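Local coordinates for Aureochrome1 (Vaucheria frigida, PDB 3UE6), which senses blue light through a flavin mononucleotide bound in its LOV domain, a member of the PAS family, at residues T71-S74 against L75-L79. Residues are numbered along the deposited sequence; the frame is centred on the assembly and turned at random.
Sequences TGYS and LDQIL
Q77 has CG nearly eclipsed with its backbone N (chi1 5°), which turns the extended remainder of the chain back over the N-terminal end of the helix, to S74 and Y73. In I78, CG1 lies anti to the carbonyl carbon and beside the backbone N, and the chain continues extended, bringing CG1 and CD1 against CB of Y73. As modelled, Q77 OE1 accepts the backbone N-H of S74 at 3.2 Å from S74 N. The N-H is fairly straight toward the oxygen, at 160°, yet the donor stands above the carbonyl plane of the amide and not on a lone pair. The same oxygen reaches the edge of the Y73 ring, near its plane, 3.4 Å from Y73 CD1; ring and amide planes are turned 66° apart. The placement of the Q77 side chain is doubtful, because its CG sits too close to S74. On the apolar side, Y73 CB packs on I78 CG1 at 3.7 Å. S74 occupies the N-cap position of helix 75-78, but its hydroxyl makes no capping bond. The first turn is closed by the backbone, I78 N to S74 O at 3.3 Å, although the position of that oxygen is less certain. G72, with positive phi, is the first residue to leave helix 65-71, and this short link turns the chain into the next helix. Beyond the turn, F85 meets the Y73 ring edge-to-face. The chemistry is thus divided: if its placement holds, the Q77 amide supplies an acceptor to an N-H preceding the helix, while Y73 and I78 form the apolar side, where I78 packs helix 75-78 on F67 and L68 of helix 65-71 and on I60 and A63 of strand 60-63 in the PAS domain.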
ATOM      1  N   THR A  71      -7.542 -15.910  -5.473  1.00 69.10           N
ATOM      2  CA  THR A  71      -6.603 -17.026  -5.451  1.00 68.73           C
ATOM      3  C   THR A  71      -7.209 -18.299  -4.858  1.00 75.37           C
ATOM      4  O   THR A  71      -6.875 -19.409  -5.277  1.00 69.56           O
ATOM      5  CB  THR A  71      -5.326 -16.666  -4.671  1.00 61.41           C
ATOM      6  OG1 THR A  71      -5.676 -16.243  -3.348  1.00 73.05           O
ATOM      7  CG2 THR A  71      -4.574 -15.552  -5.376  1.00 64.00           C
ATOM      8  N   GLY A  72      -8.089 -18.135  -3.876  1.00 70.84           N
ATOM      9  CA  GLY A  72      -8.733 -19.266  -3.238  1.00 63.31           C
ATOM     10  C   GLY A  72      -8.066 -19.703  -1.949  1.00 72.93           C
ATOM     11  O   GLY A  72      -8.449 -20.712  -1.355  1.00 85.84           O
ATOM     12  N   TYR A  73      -7.065 -18.945  -1.516  1.00 76.94           N
ATOM     13  CA  TYR A  73      -6.340 -19.244  -0.285  1.00 78.40           C
ATOM     14  C   TYR A  73      -6.900 -18.464   0.891  1.00 73.64           C
ATOM     15  O   TYR A  73      -7.483 -17.398   0.711  1.00 75.62           O
ATOM     16  CB  TYR A  73      -4.863 -18.882  -0.435  1.00 78.00           C
ATOM     17  CG  TYR A  73      -4.105 -19.769  -1.389  1.00 78.47           C
ATOM     18  CD1 TYR A  73      -3.554 -20.964  -0.959  1.00 75.82           C
ATOM     19  CD2 TYR A  73      -3.942 -19.412  -2.718  1.00 77.51           C
ATOM     20  CE1 TYR A  73      -2.860 -21.785  -1.824  1.00 75.26           C
ATOM     21  CE2 TYR A  73      -3.249 -20.223  -3.598  1.00 78.47           C
ATOM     22  CZ  TYR A  73      -2.710 -21.411  -3.145  1.00 76.78           C
ATOM     23  OH  TYR A  73      -2.021 -22.223  -4.009  1.00 71.36           O
ATOM     24  N   SER A  74      -6.717 -18.986   2.097  1.00 80.43           N
ATOM     25  CA  SER A  74      -7.078 -18.222   3.278  1.00 87.44           C
ATOM     26  C   SER A  74      -5.869 -17.415   3.719  1.00 87.69           C
ATOM     27  O   SER A  74      -4.731 -17.760   3.400  1.00 84.24           O
ATOM     28  CB  SER A  74      -7.563 -19.134   4.406  1.00 97.46           C
ATOM     29  OG  SER A  74      -6.496 -19.497   5.268  1.00102.37           O
ATOM     30  N   LEU A  75      -6.107 -16.342   4.464  1.00 91.00           N
ATOM     31  CA  LEU A  75      -5.054 -15.385   4.805  1.00 84.05           C
ATOM     32  C   LEU A  75      -3.874 -15.935   5.609  1.00 86.47           C
ATOM     33  O   LEU A  75      -2.721 -15.582   5.340  1.00 87.21           O
ATOM     34  CB  LEU A  75      -5.654 -14.178   5.534  1.00 83.54           C
ATOM     35  CG  LEU A  75      -4.682 -13.332   6.358  1.00 92.62           C
ATOM     36  CD1 LEU A  75      -3.843 -12.443   5.453  1.00 95.21           C
ATOM     37  CD2 LEU A  75      -5.433 -12.501   7.387  1.00 97.92           C
ATOM     38  N   ASP A  76      -4.143 -16.791   6.587  1.00 96.82           N
ATOM     39  CA  ASP A  76      -3.066 -17.311   7.423  1.00107.23           C
ATOM     40  C   ASP A  76      -2.060 -18.108   6.597  1.00103.86           C
ATOM     41  O   ASP A  76      -0.849 -17.949   6.757  1.00110.98           O
ATOM     42  CB  ASP A  76      -3.632 -18.182   8.545  1.00119.55           C
ATOM     43  CG  ASP A  76      -4.548 -17.412   9.476  1.00123.77           C
ATOM     44  OD1 ASP A  76      -4.384 -16.178   9.586  1.00122.47           O
ATOM     45  OD2 ASP A  76      -5.431 -18.039  10.097  1.00122.00           O
ATOM     46  N   GLN A  77      -2.565 -18.938   5.690  1.00 95.61           N
ATOM     47  CA  GLN A  77      -1.702 -19.744   4.836  1.00 97.80           C
ATOM     48  C   GLN A  77      -0.854 -18.833   3.961  1.00 98.73           C
ATOM     49  O   GLN A  77       0.329 -19.085   3.738  1.00100.99           O
ATOM     50  CB  GLN A  77      -2.535 -20.686   3.966  1.00104.02           C
ATOM     51  CG  GLN A  77      -4.036 -20.486   4.096  1.00107.78           C
ATOM     52  CD  GLN A  77      -4.832 -21.549   3.364  1.00112.69           C
ATOM     53  OE1 GLN A  77      -4.878 -21.570   2.134  1.00111.93           O
ATOM     54  NE2 GLN A  77      -5.463 -22.439   4.119  1.00113.44           N
ATOM     55  N   ILE A  78      -1.478 -17.768   3.471  1.00 96.86           N
ATOM     56  CA  ILE A  78      -0.807 -16.793   2.623  1.00 87.50           C
ATOM     57  C   ILE A  78       0.328 -16.078   3.353  1.00 88.04           C
ATOM     58  O   ILE A  78       1.375 -15.808   2.767  1.00 88.19           O
ATOM     59  CB  ILE A  78      -1.796 -15.741   2.084  1.00 86.03           C
ATOM     60  CG1 ILE A  78      -2.539 -16.285   0.863  1.00101.62           C
ATOM     61  CG2 ILE A  78      -1.066 -14.451   1.739  1.00 82.90           C
ATOM     62  CD1 ILE A  78      -3.424 -15.264   0.182  1.00110.71           C
ATOM     63  N   LEU A  79       0.112 -15.764   4.627  1.00 82.23           N
ATOM     64  CA  LEU A  79       1.100 -15.007   5.394  1.00 74.35           C
ATOM     65  C   LEU A  79       2.440 -15.725   5.574  1.00 83.97           C
ATOM     66  O   LEU A  79       2.486 -16.934   5.802  1.00 94.13           O
ATOM     67  CB  LEU A  79       0.528 -14.623   6.763  1.00 74.67           C
ATOM     68  CG  LEU A  79      -0.563 -13.549   6.765  1.00 70.61           C
ATOM     69  CD1 LEU A  79      -1.304 -13.540   8.094  1.00 64.52           C
ATOM     70  CD2 LEU A  79       0.030 -12.181   6.467  1.00 65.62           C
TER